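Local coordinates for Rep protein (PDB 1M55) that probably nicks viral DNA at the replication origin, as the endonuclease domain of a rolling-circle replication initiator, at residues R182-L185 / V186-L190; R112-L115 / V116-V119; D42-L45 / T46-E49. All coordinates share one frame; numbering follows the deposited sequence.

Contact 1. Residues R182-L185 / V186-L190; sequences RKRL and VAQFL
Arg-182 and Val-186 are joined by one of four consecutive i to i+4 hydrogen bonds within helix 179-191, the last helix of the Rep nuclease domain. Each of the four residues in 182-185 gives its carbonyl oxygen to the amide four places on: Val-186 N is 2.8 Å from Arg-182 O, Ala-187 follows with Lys-183, Gln-188 with Arg-184, and Phe-189 N lies 2.9 Å from Leu-185 O.

Val-186 adds a methyl packed against a backbone carbonyl. It has CG1 anti to its own backbone N (chi1 169°), which swings CG2 back along the helix until it sits 3.1 Å from Arg-182 O, a snug fit. Apolar contact gathers on the face turned into the protein. Leu-185 is buried there, packing on Leu-155, Tyr-172 and Ala-175, and Phe-189 turns its ring off to Pro-151 and Ala-152 of helix 149-154.

Among the polar side chains, the buried guanidinium of Arg-182 spends itself on Gln-80 and on carbonyls such as that of Ala-175, so it ties the helix to its surroundings. Arg-184 is salt-bridged to Glu-181, about one turn back. The Arg-184 and Gln-188 side chains lie side by side, their flat ends almost perpendicular at 88°, with Arg-184 NH1 3.9 Å from Gln-188 OE1. The fully extended Gln-188 also has NE2 3.8 Å from Leu-185 CD2. That same NE2 donates to a water 3.2 Å away, which in turn donates a hydrogen bond to Leu-185 O at 2.8 Å, so this carbonyl accepts both from the water and from Phe-189 N.

Contact 2. Residues R112-L115 / V116-V119; sequences RAQL and VKVV
Leu-115 and Val-119 lie side by side at the C-terminal end of helix 101-118 and just beyond, pointing the same way, with Leu-115 CD2 4.1 Å from Val-119 CG2. This is the buried, well-packed side. Leu-115 also packs on Trp-130 and on Val-62 of helix 50-71, and Val-116, buried as well, meets Trp-130 and Glu-124. Val-116 brings CG2 to 3.3 Å from Arg-112 O, the same oxygen that accepts from its own amide. The backbone ladder is regular here, from Val-116 N with Arg-112 O to Val-119 N with Leu-115 O; the straightest rung is Val-118 N to Gln-114 O, 2.9 Å long with an N-H...O angle of 173°.

Round the helix the packing gives way to polar, wetter contact. Gln-114 starts away from the second segment, but a bend at chi2 (71°) folds its amide back over Val-118, leaving NE2 3.4 Å from Val-118 CG2. Lys-117 crosses Gln-114 at about a right angle and rests its aliphatic chain near the amide oxygen, CE being 3.8 Å from Gln-114 OE1. A kink at chi3 carries the ammonium on to a water. Lys-117 NZ donates to that water at 2.9 Å, and the water donates to Gln-114 OE1 at 2.7 Å.

The positive charge thus reaches the amide through a solvent molecule, which the ammonium probably polarises into a stronger donor. The inner side chains meet by apolar contact, while on the outer side a water joins the two polar ends.

Contact 3. Residues D42-L45 / T46-E49; sequences DLNL and TLVE
Asn-44 and Thr-46 cross obliquely at the start of a short 3-10 turn in the loop between helices 24-32 and 50-71. Ahead of them, Asp-42 anchors the loop leading in: its carboxylate oxygens accept from the backbone amides of Leu-179 and Glu-180. Leu-43 tucks its side chain against Gln-159.

Asn-44 does most of the work. With CG anti to the backbone N (chi1 178°), its amide oxygen is carried forward along the chain, where it takes two bonds: Thr-46 OG1 donates to Asn-44 OD1 at 2.7 Å and Thr-46 N at 3.1 Å. Both donors come over the same face of the side-chain amide, well out of its plane. The threonine hydroxyl can do so because chi1 of 65° places OG1 between its backbone N and carbonyl carbon. The other end of the amide leans on Leu-47, with Asn-44 ND2 3.8 Å from Leu-47 CG, and the main-chain Asn-44 O accepts from Leu-47 N at 3.1 Å.

Leu-45 repeats the backbone pattern one residue later, its O accepting from Val-48 N at 3.0 Å. A water donates to that same oxygen and to Val-48 O, bridging the turn to the residue that leads into helix 50-71. Leu-45 CD1 packs 4.2 Å from Val-48 CB, and buried Val-48 goes on to touch Leu-53 and Trp-164.

Two successive i to i+3 bonds make this a 3-10 turn; the OD1 to i+2 amide bond is an Asx turn that opens it, and the chain then reaches Glu-49, the N-cap of helix 50-71.

Contacts 1 and 2 sit on opposite sides of the molecule, 36 Å between centres, with the antiparallel sheet between them; their nearest atoms are about 20 Å apart. Contact 3 comes within about 6 Å of contact 1 at the nearest atoms and is tied to the start of its helix through Asp-42. It also leads into helix 50-71, whose Val-62 packs against contact 2, although about 13 Å separates the nearest atoms of contacts 2 and 3. One zinc ion is held by Glu-82, His-89 and His-91, consistent with the metal site of HUH nucleases. The Arg-182 side chain lies about 11 Å from a bound zinc.

Contact 1. Residues R182-L185 / V186-L190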
ATOM      1  N   ARG A 182     -15.512   9.210  -0.812  1.00 12.88           N
ATOM      2  CA  ARG A 182     -14.801   9.131   0.464  1.00 11.58           C
ATOM      3  C   ARG A 182     -15.505  10.033   1.475  1.00 12.50           C
ATOM      4  O   ARG A 182     -15.743   9.633   2.613  1.00 12.52           O
ATOM      5  CB  ARG A 182     -13.343   9.562   0.300  1.00 12.49           C
ATOM      6  CG  ARG A 182     -12.481   8.515  -0.388  1.00 10.71           C
ATOM      7  CD  ARG A 182     -11.111   9.045  -0.787  1.00  9.74           C
ATOM      8  NE  ARG A 182     -10.267   7.965  -1.297  1.00 10.03           N
ATOM      9  CZ  ARG A 182      -9.222   7.460  -0.649  1.00 10.81           C
ATOM     10  NH1 ARG A 182      -8.866   7.944   0.538  1.00  8.91           N
ATOM     11  NH2 ARG A 182      -8.566   6.427  -1.158  1.00  8.36           N
ATOM     12  N   LYS A 183     -15.879  11.228   1.027  1.00 12.95           N
ATOM     13  CA  LYS A 183     -16.582  12.199   1.857  1.00 13.78           C
ATOM     14  C   LYS A 183     -17.894  11.587   2.366  1.00 13.84           C
ATOM     15  O   LYS A 183     -18.234  11.709   3.542  1.00 13.95           O
ATOM     16  CB  LYS A 183     -16.847  13.461   1.030  1.00 17.69           C
ATOM     17  CG  LYS A 183     -17.421  14.643   1.785  1.00 27.14           C
ATOM     18  CD  LYS A 183     -17.545  15.851   0.863  1.00 31.84           C
ATOM     19  CE  LYS A 183     -18.204  17.026   1.569  1.00 42.48           C
ATOM     20  NZ  LYS A 183     -18.376  18.203   0.668  1.00 44.46           N
ATOM     21  N   ARG A 184     -18.603  10.874   1.492  1.00 15.19           N
ATOM     22  CA  ARG A 184     -19.861  10.237   1.878  1.00 16.54           C
ATOM     23  C   ARG A 184     -19.643   9.170   2.958  1.00 17.27           C
ATOM     24  O   ARG A 184     -20.362   9.127   3.964  1.00 17.52           O
ATOM     25  CB  ARG A 184     -20.550   9.600   0.665  1.00 16.78           C
ATOM     26  CG  ARG A 184     -21.908   8.979   0.991  1.00 17.96           C
ATOM     27  CD  ARG A 184     -22.537   8.275  -0.206  1.00 20.98           C
ATOM     28  NE  ARG A 184     -21.897   6.997  -0.523  1.00 21.84           N
ATOM     29  CZ  ARG A 184     -22.134   5.852   0.116  1.00 22.00           C
ATOM     30  NH1 ARG A 184     -22.998   5.805   1.121  1.00 24.07           N
ATOM     31  NH2 ARG A 184     -21.516   4.741  -0.264  1.00 22.92           N
ATOM     32  N   LEU A 185     -18.641   8.319   2.754  1.00 16.03           N
ATOM     33  CA  LEU A 185     -18.346   7.248   3.702  1.00 15.42           C
ATOM     34  C   LEU A 185     -17.804   7.755   5.032  1.00 15.30           C
ATOM     35  O   LEU A 185     -18.098   7.183   6.086  1.00 15.54           O
ATOM     36  CB  LEU A 185     -17.407   6.215   3.067  1.00 15.21           C
ATOM     37  CG  LEU A 185     -18.063   5.439   1.917  1.00 15.39           C
ATOM     38  CD1 LEU A 185     -17.085   4.486   1.263  1.00 14.43           C
ATOM     39  CD2 LEU A 185     -19.259   4.683   2.450  1.00 16.36           C
ATOM     40  N   VAL A 186     -17.027   8.833   4.991  1.00 15.20           N
ATOM     41  CA  VAL A 186     -16.483   9.423   6.212  1.00 15.99           C
ATOM     42  C   VAL A 186     -17.656   9.977   7.030  1.00 17.37           C
ATOM     43  O   VAL A 186     -17.755   9.736   8.240  1.00 17.83           O
ATOM     44  CB  VAL A 186     -15.483  10.554   5.894  1.00 16.01           C
ATOM     45  CG1 VAL A 186     -15.136  11.332   7.157  1.00 15.92           C
ATOM     46  CG2 VAL A 186     -14.215   9.967   5.284  1.00 16.22           C
ATOM     47  N   ALA A 187     -18.567  10.675   6.352  1.00 18.05           N
ATOM     48  CA  ALA A 187     -19.744  11.249   7.001  1.00 18.40           C
ATOM     49  C   ALA A 187     -20.564  10.143   7.658  1.00 18.68           C
ATOM     50  O   ALA A 187     -20.949  10.248   8.826  1.00 18.85           O
ATOM     51  CB  ALA A 187     -20.591  11.999   5.981  1.00 18.35           C
ATOM     52  N   GLN A 188     -20.794   9.067   6.912  1.00 19.58           N
ATOM     53  CA  GLN A 188     -21.554   7.926   7.405  1.00 19.90           C
ATOM     54  C   GLN A 188     -20.882   7.300   8.627  1.00 20.71           C
ATOM     55  O   GLN A 188     -21.556   6.915   9.582  1.00 21.64           O
ATOM     56  CB  GLN A 188     -21.710   6.892   6.294  1.00 22.68           C
ATOM     57  CG  GLN A 188     -22.498   5.657   6.678  1.00 26.32           C
ATOM     58  CD  GLN A 188     -22.632   4.688   5.522  1.00 36.16           C
ATOM     59  OE1 GLN A 188     -23.654   4.655   4.838  1.00 36.70           O
ATOM     60  NE2 GLN A 188     -21.590   3.904   5.283  1.00 41.95           N
ATOM     61  N   PHE A 189     -19.554   7.224   8.612  1.00 20.37           N
ATOM     62  CA  PHE A 189     -18.818   6.652   9.733  1.00 20.31           C
ATOM     63  C   PHE A 189     -19.015   7.486  11.003  1.00 22.16           C
ATOM     64  O   PHE A 189     -19.210   6.937  12.089  1.00 21.59           O
ATOM     65  CB  PHE A 189     -17.324   6.535   9.403  1.00 19.27           C
ATOM     66  CG  PHE A 189     -16.513   5.898  10.497  1.00 17.62           C
ATOM     67  CD1 PHE A 189     -16.445   4.514  10.614  1.00 16.91           C
ATOM     68  CD2 PHE A 189     -15.844   6.682  11.429  1.00 16.84           C
ATOM     69  CE1 PHE A 189     -15.723   3.921  11.647  1.00 16.35           C
ATOM     70  CE2 PHE A 189     -15.121   6.100  12.464  1.00 16.50           C
ATOM     71  CZ  PHE A 189     -15.062   4.716  12.573  1.00 16.45           C
ATOM     72  N   LEU A 190     -18.944   8.806  10.872  1.00 26.66           N
ATOM     73  CA  LEU A 190     -19.130   9.687  12.021  1.00 29.88           C
ATOM     74  C   LEU A 190     -20.541   9.578  12.577  1.00 32.25           C
ATOM     75  O   LEU A 190     -20.733   9.518  13.789  1.00 33.37           O
ATOM     76  CB  LEU A 190     -18.855  11.140  11.651  1.00 30.71           C
ATOM     77  CG  LEU A 190     -17.446  11.510  11.201  1.00 33.74           C
ATOM     78  CD1 LEU A 190     -17.333  13.022  11.278  1.00 35.13           C
ATOM     79  CD2 LEU A 190     -16.393  10.853  12.096  1.00 35.11           C
TER
HETATM   80  O   HOH W   1     -18.689   4.425   6.487  1.00 24.52           O

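Contact 2. Residues R112-L115 / V116-V119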
ATOM      1  N   ARG A 112       9.274  -9.354   1.450  1.00  8.98           N
ATOM      2  CA  ARG A 112      10.277  -8.308   1.270  1.00  8.88           C
ATOM      3  C   ARG A 112      11.389  -8.800   0.339  1.00  9.16           C
ATOM      4  O   ARG A 112      11.807  -8.084  -0.575  1.00  9.41           O
ATOM      5  CB  ARG A 112      10.868  -7.883   2.617  1.00  9.99           C
ATOM      6  CG  ARG A 112      11.969  -6.833   2.501  1.00 12.44           C
ATOM      7  CD  ARG A 112      12.381  -6.286   3.855  1.00 17.86           C
ATOM      8  NE  ARG A 112      12.875  -7.329   4.746  1.00 26.92           N
ATOM      9  CZ  ARG A 112      12.380  -7.575   5.957  1.00 38.58           C
ATOM     10  NH1 ARG A 112      11.370  -6.849   6.432  1.00 41.36           N
ATOM     11  NH2 ARG A 112      12.882  -8.559   6.689  1.00 38.41           N
ATOM     12  N   ALA A 113      11.852 -10.028   0.566  1.00  9.14           N
ATOM     13  CA  ALA A 113      12.900 -10.614  -0.268  1.00  9.56           C
ATOM     14  C   ALA A 113      12.438 -10.705  -1.728  1.00  9.69           C
ATOM     15  O   ALA A 113      13.212 -10.444  -2.655  1.00 10.07           O
ATOM     16  CB  ALA A 113      13.283 -11.989   0.262  1.00  9.64           C
ATOM     17  N   GLN A 114      11.173 -11.069  -1.930  1.00  9.43           N
ATOM     18  CA  GLN A 114      10.614 -11.172  -3.277  1.00  9.41           C
ATOM     19  C   GLN A 114      10.563  -9.790  -3.935  1.00  9.37           C
ATOM     20  O   GLN A 114      10.855  -9.649  -5.127  1.00 10.14           O
ATOM     21  CB  GLN A 114       9.220 -11.803  -3.226  1.00  9.07           C
ATOM     22  CG  GLN A 114       8.471 -11.826  -4.556  1.00 12.16           C
ATOM     23  CD  GLN A 114       9.042 -12.812  -5.569  1.00 16.99           C
ATOM     24  OE1 GLN A 114      10.142 -13.341  -5.405  1.00 15.98           O
ATOM     25  NE2 GLN A 114       8.290 -13.056  -6.630  1.00 18.37           N
ATOM     26  N   LEU A 115      10.204  -8.767  -3.163  1.00  8.45           N
ATOM     27  CA  LEU A 115      10.153  -7.405  -3.690  1.00  8.37           C
ATOM     28  C   LEU A 115      11.543  -6.966  -4.154  1.00  8.25           C
ATOM     29  O   LEU A 115      11.695  -6.365  -5.218  1.00  9.09           O
ATOM     30  CB  LEU A 115       9.641  -6.430  -2.624  1.00  8.54           C
ATOM     31  CG  LEU A 115       8.161  -6.548  -2.252  1.00  8.74           C
ATOM     32  CD1 LEU A 115       7.837  -5.648  -1.072  1.00  9.75           C
ATOM     33  CD2 LEU A 115       7.307  -6.186  -3.451  1.00  8.83           C
ATOM     34  N   VAL A 116      12.555  -7.277  -3.352  1.00  8.89           N
ATOM     35  CA  VAL A 116      13.931  -6.910  -3.681  1.00  9.14           C
ATOM     36  C   VAL A 116      14.350  -7.521  -5.024  1.00  9.84           C
ATOM     37  O   VAL A 116      14.934  -6.841  -5.872  1.00 10.69           O
ATOM     38  CB  VAL A 116      14.902  -7.340  -2.551  1.00  9.04           C
ATOM     39  CG1 VAL A 116      16.362  -7.153  -2.975  1.00  9.28           C
ATOM     40  CG2 VAL A 116      14.619  -6.524  -1.293  1.00  8.77           C
ATOM     41  N   LYS A 117      14.009  -8.785  -5.234  1.00 10.52           N
ATOM     42  CA  LYS A 117      14.361  -9.462  -6.479  1.00 10.90           C
ATOM     43  C   LYS A 117      13.580  -8.995  -7.705  1.00 11.43           C
ATOM     44  O   LYS A 117      14.165  -8.681  -8.744  1.00 11.90           O
ATOM     45  CB  LYS A 117      14.200 -10.976  -6.316  1.00 14.73           C
ATOM     46  CG  LYS A 117      15.231 -11.593  -5.389  1.00 20.82           C
ATOM     47  CD  LYS A 117      15.177 -13.108  -5.380  1.00 28.89           C
ATOM     48  CE  LYS A 117      13.916 -13.626  -4.725  1.00 39.27           C
ATOM     49  NZ  LYS A 117      13.972 -15.108  -4.584  1.00 46.96           N
ATOM     50  N   VAL A 118      12.259  -8.942  -7.583  1.00 10.93           N
ATOM     51  CA  VAL A 118      11.390  -8.562  -8.692  1.00 11.08           C
ATOM     52  C   VAL A 118      11.337  -7.082  -9.050  1.00 11.79           C
ATOM     53  O   VAL A 118      11.438  -6.713 -10.224  1.00 12.81           O
ATOM     54  CB  VAL A 118       9.941  -9.059  -8.444  1.00 10.97           C
ATOM     55  CG1 VAL A 118       9.009  -8.597  -9.553  1.00 11.01           C
ATOM     56  CG2 VAL A 118       9.926 -10.568  -8.334  1.00 11.06           C
ATOM     57  N   VAL A 119      11.166  -6.232  -8.047  1.00 10.89           N
ATOM     58  CA  VAL A 119      11.043  -4.808  -8.304  1.00 10.74           C
ATOM     59  C   VAL A 119      12.368  -4.055  -8.312  1.00 11.40           C
ATOM     60  O   VAL A 119      12.564  -3.142  -9.118  1.00 12.20           O
ATOM     61  CB  VAL A 119      10.087  -4.137  -7.268  1.00 10.49           C
ATOM     62  CG1 VAL A 119       9.708  -2.735  -7.718  1.00 10.69           C
ATOM     63  CG2 VAL A 119       8.838  -4.984  -7.057  1.00 10.29           C
TER
HETATM   64  O   HOH W   2      11.318 -14.883  -3.514  1.00 25.48           O

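Contact 3. Residues D42-L45 / T46-E49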
ATOM      1  N   ASP A  42     -12.252  11.428  -9.495  1.00 20.01           N
ATOM      2  CA  ASP A  42     -12.356  12.882  -9.497  1.00 19.21           C
ATOM      3  C   ASP A  42     -11.069  13.502  -8.948  1.00 18.63           C
ATOM      4  O   ASP A  42     -11.058  14.656  -8.509  1.00 18.85           O
ATOM      5  CB  ASP A  42     -13.576  13.346  -8.686  1.00 19.48           C
ATOM      6  CG  ASP A  42     -13.501  12.954  -7.210  1.00 21.56           C
ATOM      7  OD1 ASP A  42     -12.522  12.298  -6.794  1.00 19.88           O
ATOM      8  OD2 ASP A  42     -14.439  13.308  -6.458  1.00 23.08           O
ATOM      9  N   LEU A  43      -9.997  12.714  -8.947  1.00 17.50           N
ATOM     10  CA  LEU A  43      -8.711  13.178  -8.452  1.00 16.41           C
ATOM     11  C   LEU A  43      -8.064  14.132  -9.447  1.00 16.35           C
ATOM     12  O   LEU A  43      -8.410  14.144 -10.628  1.00 17.38           O
ATOM     13  CB  LEU A  43      -7.760  11.995  -8.216  1.00 15.75           C
ATOM     14  CG  LEU A  43      -8.100  10.937  -7.163  1.00 15.28           C
ATOM     15  CD1 LEU A  43      -7.040   9.851  -7.190  1.00 15.52           C
ATOM     16  CD2 LEU A  43      -8.181  11.561  -5.785  1.00 15.39           C
ATOM     17  N   ASN A  44      -7.151  14.957  -8.952  1.00 15.54           N
ATOM     18  CA  ASN A  44      -6.420  15.884  -9.797  1.00 14.64           C
ATOM     19  C   ASN A  44      -5.119  15.149 -10.133  1.00 14.50           C
ATOM     20  O   ASN A  44      -4.263  14.952  -9.264  1.00 14.21           O
ATOM     21  CB  ASN A  44      -6.131  17.180  -9.039  1.00 14.39           C
ATOM     22  CG  ASN A  44      -5.322  18.163  -9.856  1.00 19.51           C
ATOM     23  OD1 ASN A  44      -4.909  17.868 -10.978  1.00 17.91           O
ATOM     24  ND2 ASN A  44      -5.092  19.343  -9.300  1.00 25.28           N
ATOM     25  N   LEU A  45      -4.986  14.712 -11.380  1.00 14.08           N
ATOM     26  CA  LEU A  45      -3.809  13.964 -11.810  1.00 14.18           C
ATOM     27  C   LEU A  45      -2.488  14.707 -11.656  1.00 14.09           C
ATOM     28  O   LEU A  45      -1.457  14.082 -11.408  1.00 14.45           O
ATOM     29  CB  LEU A  45      -3.975  13.477 -13.255  1.00 14.09           C
ATOM     30  CG  LEU A  45      -2.960  12.443 -13.766  1.00 14.68           C
ATOM     31  CD1 LEU A  45      -3.054  11.156 -12.955  1.00 14.25           C
ATOM     32  CD2 LEU A  45      -3.211  12.150 -15.233  1.00 15.53           C
ATOM     33  N   THR A  46      -2.508  16.032 -11.757  1.00 14.11           N
ATOM     34  CA  THR A  46      -1.277  16.808 -11.631  1.00 14.86           C
ATOM     35  C   THR A  46      -0.640  16.671 -10.250  1.00 14.28           C
ATOM     36  O   THR A  46       0.560  16.895 -10.097  1.00 15.57           O
ATOM     37  CB  THR A  46      -1.495  18.303 -11.953  1.00 18.32           C
ATOM     38  OG1 THR A  46      -2.366  18.890 -10.978  1.00 25.22           O
ATOM     39  CG2 THR A  46      -2.122  18.460 -13.331  1.00 17.08           C
ATOM     40  N   LEU A  47      -1.437  16.284  -9.253  1.00 13.42           N
ATOM     41  CA  LEU A  47      -0.931  16.116  -7.890  1.00 13.28           C
ATOM     42  C   LEU A  47      -0.436  14.696  -7.605  1.00 11.96           C
ATOM     43  O   LEU A  47       0.060  14.410  -6.515  1.00 10.87           O
ATOM     44  CB  LEU A  47      -1.999  16.515  -6.868  1.00 14.18           C
ATOM     45  CG  LEU A  47      -2.425  17.986  -6.896  1.00 16.93           C
ATOM     46  CD1 LEU A  47      -3.524  18.232  -5.869  1.00 16.24           C
ATOM     47  CD2 LEU A  47      -1.216  18.876  -6.620  1.00 19.28           C
ATOM     48  N   VAL A  48      -0.601  13.803  -8.577  1.00 11.74           N
ATOM     49  CA  VAL A  48      -0.160  12.418  -8.437  1.00 11.45           C
ATOM     50  C   VAL A  48       1.259  12.298  -8.998  1.00 11.07           C
ATOM     51  O   VAL A  48       1.524  12.723 -10.127  1.00 11.43           O
ATOM     52  CB  VAL A  48      -1.098  11.453  -9.197  1.00 11.40           C
ATOM     53  CG1 VAL A  48      -0.576  10.024  -9.108  1.00 11.17           C
ATOM     54  CG2 VAL A  48      -2.516  11.538  -8.628  1.00 11.55           C
ATOM     55  N   GLU A  49       2.167  11.743  -8.204  1.00  9.87           N
ATOM     56  CA  GLU A  49       3.557  11.568  -8.617  1.00  9.89           C
ATOM     57  C   GLU A  49       3.675  10.219  -9.327  1.00 10.22           C
ATOM     58  O   GLU A  49       3.862   9.181  -8.689  1.00  9.76           O
ATOM     59  CB  GLU A  49       4.478  11.630  -7.396  1.00 10.34           C
ATOM     60  CG  GLU A  49       4.353  12.924  -6.585  1.00 11.29           C
ATOM     61  CD  GLU A  49       4.628  14.177  -7.403  1.00 19.27           C
ATOM     62  OE1 GLU A  49       5.430  14.120  -8.362  1.00 18.00           O
ATOM     63  OE2 GLU A  49       4.040  15.230  -7.081  1.00 22.55           O
TER
HETATM   64  O   HOH W   3       0.778  13.311 -12.796  1.00 13.70           O